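Local coordinates for protein-glutamine gamma-glutamyltransferase (Pseudomonas aeruginosa PAO1, PDB 6G49), which shows transglutaminase activity in vitro through its periplasmic domain and is critical for viability, perhaps through an essential function linked to the cell wall, at residues Val34-Ser38 with Leu49-Glu54; Ser117-Ala123 with His141-Pro147; Leu37-Met41 with Ala75-Glu79. All coordinates share one frame. Where two conformers were deposited one is given. Residue numbers count along the deposited sequence, not the author numbering.

Interaction 1. Residues Val34-Ser38 with Leu49-Glu54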
loop_
_atom_site.group_PDB
_atom_site.type_symbol
_atom_site.label_atom_id
_atom_site.label_comp_id
_atom_site.label_asym_id
_atom_site.label_seq_id
_atom_site.Cartn_x
_atom_site.Cartn_y
_atom_site.Cartn_z
ATOM N N VAL A 34 19.137 8.639 -6.672
ATOM C CA VAL A 34 18.756 7.881 -5.435
ATOM C C VAL A 34 17.508 7.047 -5.778
ATOM O O VAL A 34 16.387 7.569 -5.853
ATOM C CB VAL A 34 18.563 8.842 -4.236
ATOM C CG1 VAL A 34 17.984 8.177 -2.995
ATOM C CG2 VAL A 34 19.861 9.557 -3.877
ATOM N N THR A 35 17.732 5.756 -6.049
ATOM C CA THR A 35 16.678 4.753 -6.272
ATOM C C THR A 35 15.724 4.709 -5.066
ATOM O O THR A 35 16.150 4.853 -3.907
ATOM C CB THR A 35 17.293 3.358 -6.437
ATOM O OG1 THR A 35 18.100 3.371 -7.613
ATOM C CG2 THR A 35 16.273 2.246 -6.544
ATOM N N GLY A 36 14.427 4.568 -5.326
ATOM C CA GLY A 36 13.466 4.532 -4.211
ATOM C C GLY A 36 12.073 4.820 -4.718
ATOM O O GLY A 36 11.849 4.997 -5.958
ATOM N N LEU A 37 11.099 4.773 -3.805
ATOM C CA LEU A 37 9.748 5.086 -4.123
ATOM C C LEU A 37 9.627 6.568 -4.431
ATOM O O LEU A 37 10.223 7.368 -3.743
ATOM C CB LEU A 37 8.813 4.816 -2.938
ATOM C CG LEU A 37 8.573 3.353 -2.611
ATOM C CD1 LEU A 37 7.862 3.268 -1.260
ATOM C CD2 LEU A 37 7.733 2.718 -3.704
ATOM N N SER A 38 8.734 6.899 -5.353
ATOM C CA SER A 38 8.409 8.291 -5.588
ATOM C C SER A 38 6.911 8.501 -5.400
ATOM O O SER A 38 6.215 7.581 -4.948
ATOM C CB SER A 38 8.857 8.672 -6.960
ATOM O OG SER A 38 8.022 8.100 -7.876
ATOM N N LEU A 49 11.798 -1.339 -9.176
ATOM C CA LEU A 49 12.412 -1.482 -7.846
ATOM C C LEU A 49 12.621 -2.940 -7.438
ATOM O O LEU A 49 13.546 -3.254 -6.653
ATOM C CB LEU A 49 11.594 -0.770 -6.735
ATOM C CG LEU A 49 11.594 0.761 -6.754
ATOM C CD1 LEU A 49 10.612 1.304 -5.683
ATOM C CD2 LEU A 49 12.979 1.383 -6.514
ATOM N N GLY A 50 11.752 -3.822 -7.895
ATOM C CA GLY A 50 11.851 -5.238 -7.656
ATOM C C GLY A 50 13.179 -5.796 -8.149
ATOM O O GLY A 50 13.528 -6.930 -7.766
ATOM N N ARG A 51 13.809 -5.049 -9.072
ATOM C CA ARG A 51 15.058 -5.412 -9.729
ATOM C C ARG A 51 16.264 -4.744 -9.055
ATOM O O ARG A 51 17.416 -4.959 -9.488
ATOM C CB ARG A 51 14.931 -5.140 -11.242
ATOM C CG ARG A 51 13.876 -6.042 -11.882
ATOM C CD ARG A 51 13.867 -6.087 -13.404
ATOM N NE ARG A 51 13.672 -4.763 -13.972
ATOM C CZ ARG A 51 12.491 -4.241 -14.347
ATOM N NH1 ARG A 51 11.369 -4.938 -14.255
ATOM N NH2 ARG A 51 12.437 -3.002 -14.809
ATOM N N SER A 52 16.072 -3.935 -7.998
ATOM C CA SER A 52 17.157 -3.247 -7.283
ATOM C C SER A 52 17.406 -3.933 -5.935
ATOM O O SER A 52 16.462 -4.203 -5.164
ATOM C CB SER A 52 16.877 -1.778 -7.022
ATOM O OG SER A 52 17.888 -1.190 -6.210
ATOM N N ALA A 53 18.695 -4.202 -5.633
ATOM C CA ALA A 53 19.101 -4.721 -4.323
ATOM C C ALA A 53 19.701 -3.643 -3.441
ATOM O O ALA A 53 20.413 -3.957 -2.439
ATOM C CB ALA A 53 20.044 -5.903 -4.490
ATOM N N GLU A 54 19.476 -2.358 -3.721
ATOM C CA GLU A 54 19.935 -1.361 -2.864
ATOM C C GLU A 54 19.177 -1.434 -1.544
ATOM O O GLU A 54 18.000 -1.759 -1.487
ATOM C CB GLU A 54 19.828 0.013 -3.510
ATOM C CG GLU A 54 20.800 0.093 -4.672
ATOM C CD GLU A 54 21.026 1.473 -5.204
ATOM O OE1 GLU A 54 22.198 1.865 -5.297
ATOM O OE2 GLU A 54 20.038 2.124 -5.471
HETATM O O HOH W 1 20.454 5.008 -5.104
#
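This is a small, mostly side-chain contact between the extended start of the modelled periplasmic domain and the end of helix 45-50 with the turn that follows it. It buries 226 Å² in all. Leu49 is at its centre. Its CD2 lies 3.4 Å from Thr35 CG2 and 3.7 Å from Gly36 N, and its CD1 lies 3.8 Å from Leu37 CD2. Three successive residues therefore pack on one leucine. Thr35 CG2 is also 3.8 Å from Ser52 OG. At the outer end the contact becomes polar. Thr35 OG1 gives a weak hydrogen bond to Glu54 OE2 (3.1 Å). Water 1 makes a second link: it accepts from Thr35 N (3.0 Å) and donates to Glu54 OE2 (2.9 Å). The turn is held by its own bonds. Ser52 N donates to Leu49 O (2.9 Å). Ser52 OG accepts from Glu54 N (3.2 Å), which makes an ST turn. At the backbone angles of Gly36 a CB would press on the carbonyl O of Thr35, so glycine suits this position. The 34-38 segment leads into strand 40-41, while 49-54 leads from helix 45-50 into strand 55-61. Thr35 and Ser52 both also touch Gln283, just after strand 278-282.

Interaction 2. Residues Ser117-Ala123 with His141-Pro147. With PO4 (phosphate ion), chain F.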
loop_
_atom_site.group_PDB
_atom_site.type_symbol
_atom_site.label_atom_id
_atom_site.label_comp_id
_atom_site.label_asym_id
_atom_site.label_seq_id
_atom_site.Cartn_x
_atom_site.Cartn_y
_atom_site.Cartn_z
ATOM N N SER A 117 15.731 10.749 -0.732
ATOM C CA SER A 117 15.409 12.002 -1.391
ATOM C C SER A 117 13.900 12.241 -1.443
ATOM O O SER A 117 13.410 12.937 -2.334
ATOM C CB SER A 117 16.039 12.046 -2.776
ATOM O OG SER A 117 17.441 12.042 -2.678
ATOM N N GLN A 118 13.148 11.694 -0.481
ATOM C CA GLN A 118 11.741 11.890 -0.344
ATOM C C GLN A 118 11.394 12.161 1.113
ATOM O O GLN A 118 12.122 11.760 2.038
ATOM C CB GLN A 118 10.916 10.714 -0.897
ATOM C CG GLN A 118 11.141 10.394 -2.361
ATOM C CD GLN A 118 10.536 11.440 -3.275
ATOM O OE1 GLN A 118 9.925 12.415 -2.844
ATOM N NE2 GLN A 118 10.620 11.153 -4.571
ATOM N N PRO A 119 10.297 12.865 1.409
ATOM C CA PRO A 119 9.960 13.215 2.785
ATOM C C PRO A 119 9.045 12.274 3.568
ATOM O O PRO A 119 8.150 12.742 4.223
ATOM C CB PRO A 119 9.244 14.557 2.562
ATOM C CG PRO A 119 8.453 14.384 1.295
ATOM C CD PRO A 119 9.355 13.503 0.447
ATOM N N TRP A 120 9.160 10.952 3.366
ATOM C CA TRP A 120 8.312 9.936 3.959
ATOM C C TRP A 120 9.167 9.063 4.871
ATOM O O TRP A 120 10.242 8.623 4.411
ATOM C CB TRP A 120 7.633 9.068 2.878
ATOM C CG TRP A 120 7.047 9.951 1.815
ATOM C CD1 TRP A 120 6.266 11.052 2.025
ATOM C CD2 TRP A 120 7.200 9.830 0.386
ATOM N NE1 TRP A 120 5.940 11.630 0.825
ATOM C CE2 TRP A 120 6.504 10.917 -0.198
ATOM C CE3 TRP A 120 7.843 8.923 -0.464
ATOM C CZ2 TRP A 120 6.454 11.123 -1.577
ATOM C CZ3 TRP A 120 7.838 9.149 -1.827
ATOM C CH2 TRP A 120 7.148 10.237 -2.380
ATOM N N LEU A 121 8.717 8.829 6.101
ATOM C CA LEU A 121 9.366 7.828 6.942
ATOM C C LEU A 121 8.553 6.540 6.831
ATOM O O LEU A 121 7.302 6.534 6.802
ATOM C CB LEU A 121 9.412 8.318 8.385
ATOM C CG LEU A 121 10.196 9.603 8.659
ATOM C CD1 LEU A 121 10.485 9.732 10.145
ATOM C CD2 LEU A 121 11.440 9.730 7.840
ATOM N N PHE A 122 9.267 5.430 6.789
ATOM C CA PHE A 122 8.632 4.136 6.661
ATOM C C PHE A 122 8.235 3.605 8.040
ATOM O O PHE A 122 9.043 3.665 8.989
ATOM C CB PHE A 122 9.589 3.162 5.985
ATOM C CG PHE A 122 10.259 3.698 4.757
ATOM C CD1 PHE A 122 9.500 4.206 3.719
ATOM C CD2 PHE A 122 11.642 3.800 4.673
ATOM C CE1 PHE A 122 10.107 4.795 2.638
ATOM C CE2 PHE A 122 12.228 4.274 3.519
ATOM C CZ PHE A 122 11.459 4.763 2.493
ATOM N N ALA A 123 7.041 3.038 8.172
ATOM C CA ALA A 123 6.617 2.503 9.455
ATOM C C ALA A 123 5.385 1.640 9.265
ATOM O O ALA A 123 4.554 1.916 8.378
ATOM C CB ALA A 123 6.286 3.631 10.413
ATOM N N HIS A 141 0.105 8.401 6.691
ATOM C CA HIS A 141 1.526 8.270 6.380
ATOM C C HIS A 141 2.280 9.389 7.101
ATOM O O HIS A 141 1.721 10.421 7.417
ATOM C CB HIS A 141 1.763 8.302 4.858
ATOM C CG HIS A 141 2.097 9.632 4.295
ATOM N ND1 HIS A 141 1.129 10.561 4.022
ATOM C CD2 HIS A 141 3.262 10.194 3.905
ATOM C CE1 HIS A 141 1.700 11.653 3.526
ATOM N NE2 HIS A 141 3.016 11.469 3.453
ATOM N N LEU A 142 3.567 9.133 7.319
ATOM C CA LEU A 142 4.458 10.043 8.027
ATOM C C LEU A 142 5.179 10.957 7.024
ATOM O O LEU A 142 5.921 10.496 6.186
ATOM C CB LEU A 142 5.483 9.166 8.781
ATOM C CG LEU A 142 4.950 8.275 9.886
ATOM C CD1 LEU A 142 6.045 7.326 10.320
ATOM C CD2 LEU A 142 4.463 9.102 11.054
ATOM N N GLN A 143 4.928 12.267 7.124
ATOM C CA GLN A 143 5.496 13.254 6.243
ATOM C C GLN A 143 6.501 14.067 7.071
ATOM O O GLN A 143 6.110 14.701 8.071
ATOM C CB GLN A 143 4.416 14.171 5.647
ATOM C CG GLN A 143 4.963 15.167 4.596
ATOM C CD GLN A 143 4.933 14.675 3.142
ATOM O OE1 GLN A 143 4.552 13.535 2.792
ATOM N NE2 GLN A 143 5.359 15.544 2.224
ATOM N N ARG A 144 7.733 14.085 6.612
ATOM C CA ARG A 144 8.823 14.876 7.176
ATOM C C ARG A 144 8.844 16.256 6.499
ATOM O O ARG A 144 8.429 16.403 5.368
ATOM C CB ARG A 144 10.136 14.151 6.938
ATOM C CG ARG A 144 11.301 14.648 7.779
ATOM C CD ARG A 144 12.461 13.679 7.602
ATOM N NE ARG A 144 13.663 14.070 8.348
ATOM C CZ ARG A 144 14.746 14.607 7.809
ATOM N NH1 ARG A 144 14.806 14.892 6.523
ATOM N NH2 ARG A 144 15.815 14.810 8.554
ATOM N N ARG A 145 9.335 17.274 7.224
ATOM C CA ARG A 145 9.304 18.623 6.660
ATOM C C ARG A 145 10.289 18.748 5.483
ATOM O O ARG A 145 10.062 19.573 4.606
ATOM C CB ARG A 145 9.493 19.681 7.755
ATOM C CG ARG A 145 8.275 20.580 7.963
ATOM C CD ARG A 145 6.962 19.888 8.329
ATOM N NE ARG A 145 6.154 19.388 7.202
ATOM C CZ ARG A 145 4.893 18.954 7.286
ATOM N NH1 ARG A 145 4.290 18.454 6.221
ATOM N NH2 ARG A 145 4.235 19.019 8.431
ATOM N N GLN A 146 11.356 17.951 5.443
ATOM C CA GLN A 146 12.295 17.949 4.367
ATOM C C GLN A 146 12.541 16.521 3.922
ATOM O O GLN A 146 12.482 15.571 4.733
ATOM C CB GLN A 146 13.625 18.536 4.841
ATOM C CG GLN A 146 13.484 20.009 5.175
ATOM C CD GLN A 146 14.858 20.563 5.419
ATOM O OE1 GLN A 146 15.509 20.208 6.396
ATOM N NE2 GLN A 146 15.318 21.381 4.488
ATOM N N PRO A 147 13.006 16.335 2.683
ATOM C CA PRO A 147 13.324 15.000 2.211
ATOM C C PRO A 147 14.499 14.401 2.981
ATOM O O PRO A 147 15.398 15.117 3.432
ATOM C CB PRO A 147 13.738 15.177 0.755
ATOM C CG PRO A 147 13.235 16.533 0.370
ATOM C CD PRO A 147 13.194 17.365 1.643
HETATM P P PO4 F . 18.260 16.096 5.962
HETATM O O1 PO4 F . 17.368 17.132 5.286
HETATM O O2 PO4 F . 18.011 14.671 5.489
HETATM O O3 PO4 F . 19.723 16.284 5.598
HETATM O O4 PO4 F . 18.037 16.343 7.456
HETATM O O HOH W 2 5.375 14.320 -0.457
HETATM O O HOH W 3 4.618 6.617 6.353
#
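The backbones come unusually close at Pro119 and Pro147, whose CA atoms are 3.9 Å apart. The two residues lie at the same end of a short antiparallel beta ladder between strands 120-124 and 142-144, part of the larger antiparallel sheet. Trp120 and Gln143 form a non-hydrogen-bonded pair, with CA atoms 4.9 Å apart. Arg144 N donates to Pro119 O (2.8 Å), and Leu121 N to Leu142 O at a longer 3.3 Å. Beyond that bond water 3 sits between the strands, 2.7 Å from Leu121 O, and accepts from Leu142 N (2.9 Å). On one face Leu142 CD1 packs against Leu121 CB (4.0 Å) and Ala123 CB (3.7 Å). Strands 134-136 and 152-158 add side chains to this cluster. The other face carries Trp120 and Gln143. His141 NE2 donates to Gln143 OE1 (2.7 Å), while His141 ND1 is hydrogen-bonded to Asp139 OD1. The contact lies away from the proposed active site. A phosphate, probably from the crystallisation liquor, accepts from Arg144 NH2 at its O4 (2.9 Å) and is also hydrogen-bonded to Glu149 N. Water 2 accepts from both Trp120 NE1 (3.0 Å) and Gln143 NE2 (2.9 Å).

Interaction 3. Residues Leu37-Met41 with Ala75-Glu79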
loop_
_atom_site.group_PDB
_atom_site.type_symbol
_atom_site.label_atom_id
_atom_site.label_comp_id
_atom_site.label_asym_id
_atom_site.label_seq_id
_atom_site.Cartn_x
_atom_site.Cartn_y
_atom_site.Cartn_z
ATOM N N LEU A 37 11.099 4.773 -3.805
ATOM C CA LEU A 37 9.748 5.086 -4.123
ATOM C C LEU A 37 9.627 6.568 -4.431
ATOM O O LEU A 37 10.223 7.368 -3.743
ATOM C CB LEU A 37 8.813 4.816 -2.938
ATOM C CG LEU A 37 8.573 3.353 -2.611
ATOM C CD1 LEU A 37 7.862 3.268 -1.260
ATOM C CD2 LEU A 37 7.733 2.718 -3.704
ATOM N N SER A 38 8.734 6.899 -5.353
ATOM C CA SER A 38 8.409 8.291 -5.588
ATOM C C SER A 38 6.911 8.501 -5.400
ATOM O O SER A 38 6.215 7.581 -4.948
ATOM C CB SER A 38 8.857 8.672 -6.960
ATOM O OG SER A 38 8.022 8.100 -7.876
ATOM N N GLU A 39 6.456 9.728 -5.684
ATOM C CA GLU A 39 5.127 10.169 -5.323
ATOM C C GLU A 39 4.072 9.603 -6.269
ATOM O O GLU A 39 2.860 9.733 -5.988
ATOM C CB GLU A 39 5.001 11.688 -5.280
ATOM C CG GLU A 39 5.110 12.334 -6.630
ATOM C CD GLU A 39 6.453 12.321 -7.317
ATOM O OE1 GLU A 39 7.502 12.196 -6.620
ATOM O OE2 GLU A 39 6.454 12.519 -8.561
ATOM N N SER A 40 4.479 8.990 -7.378
ATOM C CA SER A 40 3.494 8.436 -8.332
ATOM C C SER A 40 4.003 7.086 -8.826
ATOM O O SER A 40 5.213 6.695 -8.636
ATOM C CB SER A 40 3.240 9.403 -9.450
ATOM O OG SER A 40 4.355 9.420 -10.303
ATOM N N MET A 41 3.108 6.312 -9.384
ATOM C CA MET A 41 3.556 5.127 -10.058
ATOM C C MET A 41 2.517 4.611 -11.043
ATOM O O MET A 41 1.314 4.614 -10.854
ATOM C CB MET A 41 3.836 4.013 -9.068
ATOM C CG MET A 41 2.627 3.659 -8.281
ATOM S SD MET A 41 3.182 2.422 -7.164
ATOM C CE MET A 41 2.364 1.023 -7.899
ATOM N N ALA A 75 4.758 3.719 3.383
ATOM C CA ALA A 75 5.468 4.948 3.041
ATOM C C ALA A 75 4.509 6.079 2.752
ATOM O O ALA A 75 4.608 7.168 3.348
ATOM C CB ALA A 75 6.395 4.737 1.889
ATOM N N LEU A 76 3.586 5.849 1.802
ATOM C CA LEU A 76 2.649 6.921 1.423
ATOM C C LEU A 76 1.402 6.260 0.850
ATOM O O LEU A 76 1.380 5.080 0.584
ATOM C CB LEU A 76 3.265 7.879 0.408
ATOM C CG LEU A 76 3.472 7.365 -1.006
ATOM C CD1 LEU A 76 3.502 8.558 -1.969
ATOM C CD2 LEU A 76 4.751 6.536 -1.129
ATOM N N THR A 77 0.355 7.068 0.629
ATOM C CA THR A 77 -0.810 6.653 -0.147
ATOM C C THR A 77 -0.868 7.465 -1.417
ATOM O O THR A 77 -0.379 8.608 -1.487
ATOM C CB THR A 77 -2.177 6.750 0.556
ATOM O OG1 THR A 77 -2.665 8.105 0.516
ATOM C CG2 THR A 77 -2.150 6.202 1.961
ATOM N N MET A 78 -1.478 6.836 -2.428
ATOM C CA MET A 78 -1.719 7.453 -3.723
ATOM C C MET A 78 -3.230 7.426 -3.969
ATOM O O MET A 78 -3.814 6.364 -4.126
ATOM C CB MET A 78 -0.943 6.682 -4.787
ATOM C CG MET A 78 0.576 6.782 -4.544
ATOM S SD MET A 78 1.497 5.944 -5.858
ATOM C CE MET A 78 3.121 6.019 -5.122
ATOM N N GLU A 79 -3.821 8.623 -3.973
ATOM C CA GLU A 79 -5.258 8.800 -4.035
ATOM C C GLU A 79 -5.750 9.293 -5.381
ATOM O O GLU A 79 -6.989 9.399 -5.540
ATOM C CB GLU A 79 -5.688 9.761 -2.924
ATOM C CG GLU A 79 -5.590 9.155 -1.536
ATOM C CD GLU A 79 -5.694 10.159 -0.400
ATOM O OE1 GLU A 79 -4.892 11.076 -0.406
ATOM O OE2 GLU A 79 -6.580 9.960 0.458
#
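This contact belongs to the buried core beside the proposed catalytic site. The side chain of Met41 lies about 6 Å from that of Cys243, the nucleophile inferred by similarity. The side chain of Leu37 is about 8 Å from that of His287, another active-site residue by similarity. The chain from Leu37 to Met41 curves over strand 72-81 and meets it through side chains. At the first end Leu37 CD1 packs on Ala75 CB (3.8 Å). In the middle Leu76 CD1 lies 4.1 Å from both Ser38 O and Glu39 CA. Met78 has the largest area covered by the other segment. Its CE reaches Ser38 O (3.5 Å), Glu39 O (3.8 Å) and Ser40 C (4.0 Å), so it lies against the bend of the backbone. Its SD is 3.5 Å from Met41 CG. The two strands are not directly paired. Strand 86-87 pairs antiparallel with both 40-41 and 72-81, in a curled or branched antiparallel sheet. Ala75 and Leu76 both face Ala265 on strand 261-265, which makes a classic beta bulge. The CA-to-CB bonds of these two consecutive residues both point toward the 37-41 segment. In a regular strand neighbouring side chains would alternate. So Ala75 meets Leu37 while Leu76 meets Ser38 and Glu39. Leu37 and Met41 also pack on Ile46 of helix 45-50. Trp120 touches both Glu39 and Leu76. Ser40 OG is hydrogen-bonded to Arg85 NH2.

How the interactions relate
From the first modelled residue the chain runs through 34-38 into strand 40-41. Interaction 1 closes the shortest loop, bringing the turn after helix 45-50 back to this start. Interaction 3 begins from the same stretch, sharing Leu37 and Ser38, but closes a longer loop at strand 72-81. The segment 49-54 lies within that loop. Interaction 2 follows in series and closes its own loop from 117-123 to 141-147. It touches the others: Trp120 CH2 is 3.4 Å from Glu39 N, and His141 CD2 is 3.4 Å from Ala75 O. Strands 72-81 and 120-124 are neighbours, so interactions 2 and 3 reach the same sheet. Through Leu37 the N-terminal segment touches both helix 45-50 and strand 72-81.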